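PDB 3DB2: putative NADPH-dependent oxidoreductase from Desulfitobacterium hafniense DCB-2, which probably catalyses an NADPH-dependent oxidation or reduction, binding the cofactor in a Rossmann-fold domain joined to a GFO/IDH/MocA-type C-terminal domain. Local coordinates for residues F192-V197 with L221-G226; A198-F203 with V347-I352; V216-L221 with Q228-T233. All coordinates share one frame; numbering follows the deposited sequence. Where two conformers were deposited one is given.

Contact 1 of 3, residues F192-V197 with L221-G226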
loop_
_atom_site.group_PDB
_atom_site.type_symbol
_atom_site.label_atom_id
_atom_site.label_comp_id
_atom_site.label_asym_id
_atom_site.label_seq_id
_atom_site.Cartn_x
_atom_site.Cartn_y
_atom_site.Cartn_z
ATOM N N PHE C 192 -2.482 -17.434 2.378
ATOM C CA PHE C 192 -2.956 -18.346 1.342
ATOM C C PHE C 192 -2.147 -18.196 0.056
ATOM O O PHE C 192 -1.683 -19.134 -0.599
ATOM C CB PHE C 192 -4.425 -18.073 1.060
ATOM C CG PHE C 192 -4.965 -18.676 -0.217
ATOM C CD1 PHE C 192 -4.996 -20.063 -0.337
ATOM C CD2 PHE C 192 -5.442 -17.897 -1.259
ATOM C CE1 PHE C 192 -5.484 -20.640 -1.490
ATOM C CE2 PHE C 192 -5.906 -18.470 -2.428
ATOM C CZ PHE C 192 -5.920 -19.853 -2.527
ATOM N N LEU C 193 -1.944 -16.936 -0.341
ATOM C CA LEU C 193 -1.241 -16.632 -1.584
ATOM C C LEU C 193 0.261 -16.880 -1.484
ATOM O O LEU C 193 0.817 -17.461 -2.432
ATOM C CB LEU C 193 -1.527 -15.188 -1.972
ATOM C CG LEU C 193 -2.949 -14.804 -2.374
ATOM C CD1 LEU C 193 -2.989 -13.330 -2.782
ATOM C CD2 LEU C 193 -3.452 -15.711 -3.495
ATOM N N LEU C 194 0.881 -16.471 -0.388
ATOM C CA LEU C 194 2.332 -16.505 -0.249
ATOM C C LEU C 194 2.939 -17.358 0.858
ATOM O O LEU C 194 4.185 -17.393 0.957
ATOM C CB LEU C 194 2.833 -15.070 0.015
ATOM C CG LEU C 194 2.572 -14.035 -1.070
ATOM C CD1 LEU C 194 3.493 -12.853 -0.872
ATOM C CD2 LEU C 194 2.748 -14.637 -2.456
ATOM N N GLY C 195 2.180 -18.038 1.694
ATOM C CA GLY C 195 2.767 -18.800 2.772
ATOM C C GLY C 195 2.933 -17.968 4.046
ATOM O O GLY C 195 2.500 -16.811 4.100
ATOM N N PRO C 196 3.526 -18.556 5.071
ATOM C CA PRO C 196 3.533 -17.979 6.411
ATOM C C PRO C 196 4.367 -16.717 6.592
ATOM O O PRO C 196 5.512 -16.523 6.170
ATOM C CB PRO C 196 4.126 -19.095 7.301
ATOM C CG PRO C 196 4.926 -19.912 6.344
ATOM C CD PRO C 196 4.178 -19.875 5.054
ATOM N N VAL C 197 3.778 -15.773 7.313
ATOM C CA VAL C 197 4.444 -14.536 7.697
ATOM C C VAL C 197 5.518 -14.810 8.736
ATOM O O VAL C 197 5.304 -15.618 9.637
ATOM C CB VAL C 197 3.405 -13.544 8.236
ATOM C CG1 VAL C 197 4.116 -12.330 8.808
ATOM C CG2 VAL C 197 2.412 -13.161 7.138
ATOM N N LEU C 221 4.598 -6.668 6.541
ATOM C CA LEU C 221 4.881 -8.071 6.741
ATOM C C LEU C 221 6.084 -8.506 5.912
ATOM O O LEU C 221 6.265 -8.091 4.776
ATOM C CB LEU C 221 3.662 -8.920 6.358
ATOM C CG LEU C 221 2.308 -8.367 6.824
ATOM C CD1 LEU C 221 1.264 -8.514 5.731
ATOM C CD2 LEU C 221 1.864 -9.072 8.086
ATOM N N GLU C 222 6.922 -9.356 6.484
ATOM C CA GLU C 222 7.951 -10.088 5.741
ATOM C C GLU C 222 7.621 -11.575 5.888
ATOM O O GLU C 222 7.360 -11.992 7.030
ATOM C CB GLU C 222 9.362 -9.874 6.227
ATOM C CG GLU C 222 9.927 -8.504 5.935
ATOM C CD GLU C 222 11.452 -8.527 5.983
ATOM O OE1 GLU C 222 12.028 -9.012 6.972
ATOM O OE2 GLU C 222 12.066 -8.037 5.017
ATOM N N PHE C 223 7.643 -12.295 4.794
ATOM C CA PHE C 223 7.301 -13.709 4.727
ATOM C C PHE C 223 8.519 -14.575 5.063
ATOM O O PHE C 223 9.639 -14.077 5.039
ATOM C CB PHE C 223 6.726 -14.093 3.343
ATOM C CG PHE C 223 5.296 -13.519 3.287
ATOM C CD1 PHE C 223 5.097 -12.225 2.847
ATOM C CD2 PHE C 223 4.237 -14.288 3.695
ATOM C CE1 PHE C 223 3.826 -11.667 2.825
ATOM C CE2 PHE C 223 2.955 -13.727 3.711
ATOM C CZ PHE C 223 2.767 -12.422 3.303
ATOM N N GLU C 224 8.273 -15.844 5.383
ATOM C CA GLU C 224 9.388 -16.732 5.721
ATOM C C GLU C 224 10.325 -16.906 4.531
ATOM O O GLU C 224 11.520 -17.135 4.705
ATOM C CB GLU C 224 8.821 -18.070 6.220
ATOM C CG GLU C 224 8.807 -18.205 7.729
ATOM C CD GLU C 224 7.431 -18.238 8.354
ATOM O OE1 GLU C 224 7.171 -19.227 9.082
ATOM O OE2 GLU C 224 6.644 -17.295 8.110
ATOM N N ASP C 225 9.794 -16.768 3.319
ATOM C CA ASP C 225 10.658 -16.864 2.129
ATOM C C ASP C 225 11.214 -15.532 1.657
ATOM O O ASP C 225 11.844 -15.449 0.599
ATOM C CB ASP C 225 9.899 -17.573 1.002
ATOM C CG ASP C 225 8.868 -16.740 0.283
ATOM O OD1 ASP C 225 8.582 -15.602 0.712
ATOM O OD2 ASP C 225 8.327 -17.201 -0.749
ATOM N N GLY C 226 11.052 -14.431 2.378
ATOM C CA GLY C 226 11.631 -13.175 1.966
ATOM C C GLY C 226 10.712 -12.206 1.255
ATOM O O GLY C 226 11.048 -11.037 1.126
#
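The end of helix 183-194 and the start of the next strand wrap around a single aromatic ring, that of F223 on strand 216-223. Around this ring the packing is tight. L194 lies over one face in a CH-pi contact, its CB 4.1 Å from the centroid of the F223 ring and 16° off the ring normal, while L194 CD1 reaches to 3.9 Å from F223 CE1. F223 carries its CG anti to its own carbonyl carbon (chi1 -74°), which brings the ring back toward the helix end. At the rim, near the ring plane, G195 O comes within 3.1 Å of F223 CD2. V197 approaches obliquely, with CG2 3.5 Å from F223 CE2, and its other methyl, CG1, sits 4.0 Å from L221 CD2. V197 and F223 form an antiparallel non-hydrogen-bonded pair whose side chains diverge. G195 leaves the helix with positive phi, a conformation in which a CB would press on the carbonyl oxygen before it.

The solvent side is looser. There F223 to G226 form a type I turn, and E224 N donates to P196 O at 3.0 Å (156° at the hydrogen), although the position of that oxygen is less certain. E224 OE1 forms a salt bridge with R329 of helix 324-343; D225 pairs with K227. The chemistry thus divides by depth: charges stay on the solvent side, whereas the buried G195 O, which has no hydrogen-bonding partner, is probably compensated in part by the weakly positive edge of the F223 ring.

Contact 2 of 3, residues A198-F203 with V347-I352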
loop_
_atom_site.group_PDB
_atom_site.type_symbol
_atom_site.label_atom_id
_atom_site.label_comp_id
_atom_site.label_asym_id
_atom_site.label_seq_id
_atom_site.Cartn_x
_atom_site.Cartn_y
_atom_site.Cartn_z
ATOM N N ALA C 198 6.666 -14.153 8.621
ATOM C CA ALA C 198 7.730 -14.275 9.608
ATOM C C ALA C 198 7.721 -13.175 10.652
ATOM O O ALA C 198 7.994 -13.364 11.842
ATOM C CB ALA C 198 9.088 -14.301 8.918
ATOM N N ARG C 199 7.482 -11.942 10.248
ATOM C CA ARG C 199 7.527 -10.783 11.120
ATOM C C ARG C 199 6.617 -9.666 10.607
ATOM O O ARG C 199 6.225 -9.590 9.420
ATOM C CB ARG C 199 8.936 -10.201 11.280
ATOM C CG ARG C 199 9.571 -9.669 9.993
ATOM C CD ARG C 199 11.065 -9.355 10.250
ATOM N NE ARG C 199 11.667 -10.638 10.666
ATOM C CZ ARG C 199 12.002 -11.585 9.820
ATOM N NH1 ARG C 199 11.866 -11.443 8.498
ATOM N NH2 ARG C 199 12.500 -12.687 10.385
ATOM N N VAL C 200 6.247 -8.772 11.522
ATOM C CA VAL C 200 5.275 -7.722 11.392
ATOM C C VAL C 200 5.788 -6.383 11.912
ATOM O O VAL C 200 6.435 -6.415 12.961
ATOM C CB VAL C 200 4.005 -8.075 12.218
ATOM C CG1 VAL C 200 2.903 -7.043 12.029
ATOM C CG2 VAL C 200 3.497 -9.461 11.857
ATOM N N PHE C 201 5.451 -5.284 11.245
ATOM C CA PHE C 201 5.615 -3.950 11.820
ATOM C C PHE C 201 4.286 -3.207 11.577
ATOM O O PHE C 201 3.714 -3.255 10.493
ATOM C CB PHE C 201 6.831 -3.171 11.314
ATOM C CG PHE C 201 6.934 -1.822 12.008
ATOM C CD1 PHE C 201 7.645 -1.743 13.203
ATOM C CD2 PHE C 201 6.339 -0.660 11.545
ATOM C CE1 PHE C 201 7.731 -0.545 13.899
ATOM C CE2 PHE C 201 6.437 0.539 12.226
ATOM C CZ PHE C 201 7.140 0.593 13.410
ATOM N N ASN C 202 3.826 -2.464 12.582
ATOM C CA ASN C 202 2.609 -1.676 12.356
ATOM C C ASN C 202 2.717 -0.265 12.927
ATOM O O ASN C 202 3.240 -0.090 14.023
ATOM C CB ASN C 202 1.399 -2.368 12.991
ATOM C CG ASN C 202 0.063 -1.771 12.686
ATOM O OD1 ASN C 202 -0.426 -1.746 11.559
ATOM N ND2 ASN C 202 -0.657 -1.268 13.676
ATOM N N PHE C 203 2.184 0.712 12.205
ATOM C CA PHE C 203 1.835 2.025 12.733
ATOM C C PHE C 203 0.303 2.089 12.803
ATOM O O PHE C 203 -0.381 1.765 11.814
ATOM C CB PHE C 203 2.362 3.166 11.922
ATOM C CG PHE C 203 3.850 3.502 12.000
ATOM C CD1 PHE C 203 4.510 3.568 13.200
ATOM C CD2 PHE C 203 4.550 3.772 10.818
ATOM C CE1 PHE C 203 5.842 3.915 13.317
ATOM C CE2 PHE C 203 5.896 4.101 10.915
ATOM C CZ PHE C 203 6.545 4.158 12.135
ATOM N N VAL C 347 8.090 -7.263 15.157
ATOM C CA VAL C 347 7.775 -8.373 16.052
ATOM C C VAL C 347 7.743 -9.654 15.248
ATOM O O VAL C 347 7.037 -9.690 14.218
ATOM C CB VAL C 347 6.409 -8.179 16.726
ATOM C CG1 VAL C 347 6.061 -9.439 17.528
ATOM C CG2 VAL C 347 6.433 -6.939 17.602
ATOM N N GLU C 348 8.505 -10.636 15.701
ATOM C CA GLU C 348 8.568 -11.953 15.066
ATOM C C GLU C 348 7.255 -12.675 15.405
ATOM O O GLU C 348 6.751 -12.627 16.512
ATOM C CB GLU C 348 9.747 -12.789 15.528
ATOM C CG GLU C 348 11.122 -12.160 15.367
ATOM C CD GLU C 348 11.441 -11.889 13.906
ATOM O OE1 GLU C 348 11.486 -12.862 13.125
ATOM O OE2 GLU C 348 11.621 -10.698 13.598
ATOM N N ILE C 349 6.688 -13.382 14.435
ATOM C CA ILE C 349 5.500 -14.174 14.743
ATOM C C ILE C 349 5.843 -15.267 15.744
ATOM O O ILE C 349 5.027 -15.704 16.546
ATOM C CB ILE C 349 4.928 -14.776 13.451
ATOM C CG1 ILE C 349 4.571 -13.749 12.369
ATOM C CG2 ILE C 349 3.722 -15.638 13.775
ATOM C CD1 ILE C 349 3.437 -12.824 12.782
ATOM N N ALA C 350 7.092 -15.740 15.753
ATOM C CA ALA C 350 7.441 -16.785 16.718
ATOM C C ALA C 350 7.308 -16.315 18.160
ATOM O O ALA C 350 7.006 -17.101 19.066
ATOM C CB ALA C 350 8.868 -17.256 16.449
ATOM N N GLU C 351 7.503 -15.032 18.378
ATOM C CA GLU C 351 7.437 -14.383 19.678
ATOM C C GLU C 351 6.043 -14.514 20.281
ATOM O O GLU C 351 5.765 -14.486 21.482
ATOM C CB GLU C 351 7.746 -12.908 19.589
ATOM C CG GLU C 351 9.184 -12.479 19.436
ATOM C CD GLU C 351 9.217 -10.948 19.487
ATOM O OE1 GLU C 351 8.630 -10.514 20.499
ATOM O OE2 GLU C 351 9.767 -10.294 18.560
ATOM N N ILE C 352 5.072 -14.632 19.387
ATOM C CA ILE C 352 3.663 -14.679 19.770
ATOM C C ILE C 352 3.328 -16.159 19.971
ATOM O O ILE C 352 2.802 -16.561 20.993
ATOM C CB ILE C 352 2.724 -14.086 18.714
ATOM C CG1 ILE C 352 2.910 -12.601 18.441
ATOM C CG2 ILE C 352 1.257 -14.367 19.064
ATOM C CD1 ILE C 352 2.581 -11.727 19.646
HETATM O O HOH W 1 8.696 -15.645 13.260
#
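Strand 347-348, at the margin of the large mixed sheet, adds itself antiparallel to strand 197-205 just where the latter carries a classic beta bulge, A198 and R199 both facing E222 on the opposite neighbour. A198 presents its carbonyl to the backbone just beyond strand 347-348: I349 N donates to A198 O at 2.9 Å along an almost straight line (173°), coming from above the carbonyl plane. A water adds a second bond to the same oxygen, 2.8 Å from A198 O, and accepts one from A350 N.

R199 comes next, paired with E348 on the same face of the sheet. Its CG takes the crowded position between backbone N and carbonyl carbon (chi1 63°), and a further bend at chi3 lays the guanidinium alongside the carboxylate. The grip is side-on: R199 NE meets E348 OE2 at 2.9 Å, in the guanidinium plane, and R199 NH2 meets E348 OE1 at 2.9 Å, somewhat tilted. Both oxygens use their syn lone pairs, and NH1 is held by E222. A methionine here takes away the guanidinium that E348 and E222 share, and would probably loosen the tie between the three strands.

V200 forms the hydrogen-bonded pair with V347, V200 N to V347 O at 3.0 Å and V347 N to V200 O at 2.9 Å. Farther along, the strand turns to other partners: F201 stacks on F201 of the second subunit, and N202 bonds to T219 and N217 within the sheet. The apolar part of the contact thus rests with V200, on the face it shares with V347, where V200 CG2 presses against I349 CD1 at 3.5 Å, tighter than usual.

Contact 3 of 3, residues V216-L221 with Q228-T233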
loop_
_atom_site.group_PDB
_atom_site.type_symbol
_atom_site.label_atom_id
_atom_site.label_comp_id
_atom_site.label_asym_id
_atom_site.label_seq_id
_atom_site.Cartn_x
_atom_site.Cartn_y
_atom_site.Cartn_z
ATOM N N VAL C 216 -7.153 3.048 12.417
ATOM C CA VAL C 216 -6.351 3.160 11.194
ATOM C C VAL C 216 -5.004 2.489 11.437
ATOM O O VAL C 216 -4.315 2.845 12.397
ATOM C CB VAL C 216 -6.127 4.620 10.779
ATOM C CG1 VAL C 216 -5.169 4.717 9.587
ATOM C CG2 VAL C 216 -7.424 5.340 10.443
ATOM N N ASN C 217 -4.662 1.498 10.637
ATOM C CA ASN C 217 -3.420 0.788 10.688
ATOM C C ASN C 217 -2.784 0.757 9.267
ATOM O O ASN C 217 -3.513 0.690 8.292
ATOM C CB ASN C 217 -3.472 -0.666 11.121
ATOM C CG ASN C 217 -4.092 -0.880 12.495
ATOM O OD1 ASN C 217 -3.427 -0.719 13.498
ATOM N ND2 ASN C 217 -5.361 -1.269 12.419
ATOM N N GLN C 218 -1.467 0.785 9.270
ATOM C CA GLN C 218 -0.679 0.377 8.108
ATOM C C GLN C 218 0.347 -0.631 8.648
ATOM O O GLN C 218 1.124 -0.313 9.532
ATOM C CB GLN C 218 -0.046 1.560 7.438
ATOM C CG GLN C 218 -1.095 2.380 6.692
ATOM C CD GLN C 218 -0.540 3.495 5.843
ATOM O OE1 GLN C 218 0.312 4.249 6.324
ATOM N NE2 GLN C 218 -0.966 3.638 4.594
ATOM N N THR C 219 0.336 -1.822 8.062
ATOM C CA THR C 219 1.118 -2.933 8.575
ATOM C C THR C 219 2.044 -3.453 7.465
ATOM O O THR C 219 1.497 -3.652 6.364
ATOM C CB THR C 219 0.219 -4.096 9.028
ATOM O OG1 THR C 219 -0.752 -3.553 9.921
ATOM C CG2 THR C 219 1.057 -5.133 9.746
ATOM N N LEU C 220 3.296 -3.639 7.825
ATOM C CA LEU C 220 4.242 -4.327 6.949
ATOM C C LEU C 220 4.484 -5.751 7.473
ATOM O O LEU C 220 4.590 -6.017 8.660
ATOM C CB LEU C 220 5.568 -3.596 6.860
ATOM C CG LEU C 220 5.491 -2.166 6.338
ATOM C CD1 LEU C 220 6.917 -1.619 6.186
ATOM C CD2 LEU C 220 4.715 -2.064 5.041
ATOM N N LEU C 221 4.598 -6.668 6.541
ATOM C CA LEU C 221 4.881 -8.071 6.741
ATOM C C LEU C 221 6.084 -8.506 5.912
ATOM O O LEU C 221 6.265 -8.091 4.776
ATOM C CB LEU C 221 3.662 -8.920 6.358
ATOM C CG LEU C 221 2.308 -8.367 6.824
ATOM C CD1 LEU C 221 1.264 -8.514 5.731
ATOM C CD2 LEU C 221 1.864 -9.072 8.086
ATOM N N GLN C 228 7.368 -9.807 0.543
ATOM C CA GLN C 228 6.897 -8.772 1.451
ATOM C C GLN C 228 5.449 -8.382 1.185
ATOM O O GLN C 228 4.981 -8.575 0.063
ATOM C CB GLN C 228 7.729 -7.511 1.293
ATOM C CG GLN C 228 9.163 -7.681 1.720
ATOM C CD GLN C 228 10.027 -6.451 1.608
ATOM O OE1 GLN C 228 11.199 -6.551 1.213
ATOM N NE2 GLN C 228 9.492 -5.292 1.985
ATOM N N ALA C 229 4.779 -7.845 2.194
ATOM C CA ALA C 229 3.429 -7.324 1.966
ATOM C C ALA C 229 3.153 -6.113 2.873
ATOM O O ALA C 229 3.765 -5.956 3.921
ATOM C CB ALA C 229 2.371 -8.379 2.159
ATOM N N TYR C 230 2.225 -5.299 2.389
ATOM C CA TYR C 230 1.588 -4.178 3.041
ATOM C C TYR C 230 0.115 -4.507 3.287
ATOM O O TYR C 230 -0.517 -5.022 2.358
ATOM C CB TYR C 230 1.703 -2.925 2.165
ATOM C CG TYR C 230 0.698 -1.866 2.537
ATOM C CD1 TYR C 230 0.833 -1.151 3.729
ATOM C CD2 TYR C 230 -0.384 -1.592 1.710
ATOM C CE1 TYR C 230 -0.104 -0.187 4.051
ATOM C CE2 TYR C 230 -1.326 -0.626 2.040
ATOM C CZ TYR C 230 -1.160 0.064 3.219
ATOM O OH TYR C 230 -2.061 1.038 3.604
ATOM N N LEU C 231 -0.377 -4.206 4.490
ATOM C CA LEU C 231 -1.803 -4.304 4.762
ATOM C C LEU C 231 -2.303 -2.999 5.374
ATOM O O LEU C 231 -1.822 -2.628 6.437
ATOM C CB LEU C 231 -2.086 -5.472 5.692
ATOM C CG LEU C 231 -3.517 -5.560 6.242
ATOM C CD1 LEU C 231 -4.531 -5.713 5.124
ATOM C CD2 LEU C 231 -3.624 -6.734 7.192
ATOM N N GLY C 232 -3.242 -2.336 4.731
ATOM C CA GLY C 232 -3.895 -1.151 5.276
ATOM C C GLY C 232 -5.287 -1.532 5.739
ATOM O O GLY C 232 -6.017 -2.195 5.008
ATOM N N THR C 233 -5.615 -1.160 6.972
ATOM C CA THR C 233 -6.944 -1.417 7.552
ATOM C C THR C 233 -7.427 -0.086 8.122
ATOM O O THR C 233 -6.688 0.583 8.846
ATOM C CB THR C 233 -6.953 -2.506 8.628
ATOM O OG1 THR C 233 -5.891 -2.302 9.563
ATOM C CG2 THR C 233 -6.759 -3.874 7.987
HETATM O O HOH W 2 -3.410 -2.969 8.626
HETATM O O HOH W 3 7.023 -5.425 3.814
#
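Strands 216-221 and 228-233 make up the two arms of a beta hairpin, running antiparallel at 167°. Three hydrogen-bonded pairs, N217 with T233, T219 with L231 and L221 with A229, supply six backbone bonds, the shortest being L231 N to T219 O at 2.7 Å.

Polar side chains add to both faces. N217 ND2 donates to T233 OG1 at 3.1 Å, close to its amide plane, while N217 OD1 is engaged by N202. A water bridges T219 OG1, L231 O and T233 OG1, while T219 OG1 is also hydrogen-bonded to N202 of strand 197-205. On the other face, Q218 NE2 donates to Y230 OH at 3.0 Å, its amide standing 83° to the ring; that hydroxyl also bonds E151 of the second subunit. G232 is fitting at this place, since a CB would collide with Y230 OH.

Apolar contacts are fewer: L221 CD1 meets A229 CB at 3.7 Å, and L220 CD2 comes to the edge of the Y230 ring.

Strands 197-205 and 147-155 flank the hairpin. L221, A229 and L231 pack against helix 183-194, and N217, L231 and T233 touch helix 178-181; the face bearing Q218, L220 and Y230 meets the second subunit, where Y230 stacks on its counterpart.

All three contacts belong to one mixed sheet, and strand 216-223 ties contact 1 to contact 3 through the shared L221. Contact 3 is the core of the set, every touching residue buried and the chemistry mostly backbone bonding with neutral polar groups. Contacts 1 and 2 lie nearer the surface and bring in charge: a turn edged by carboxylates in the first, a bidentate salt bridge in the second. These two meet where E222 receives both A198 N and the R199 guanidinium, whereas contact 2 reaches contact 3 through N202 with T219 and F201 with L220. The second subunit touches all three, contact 3 most extensively.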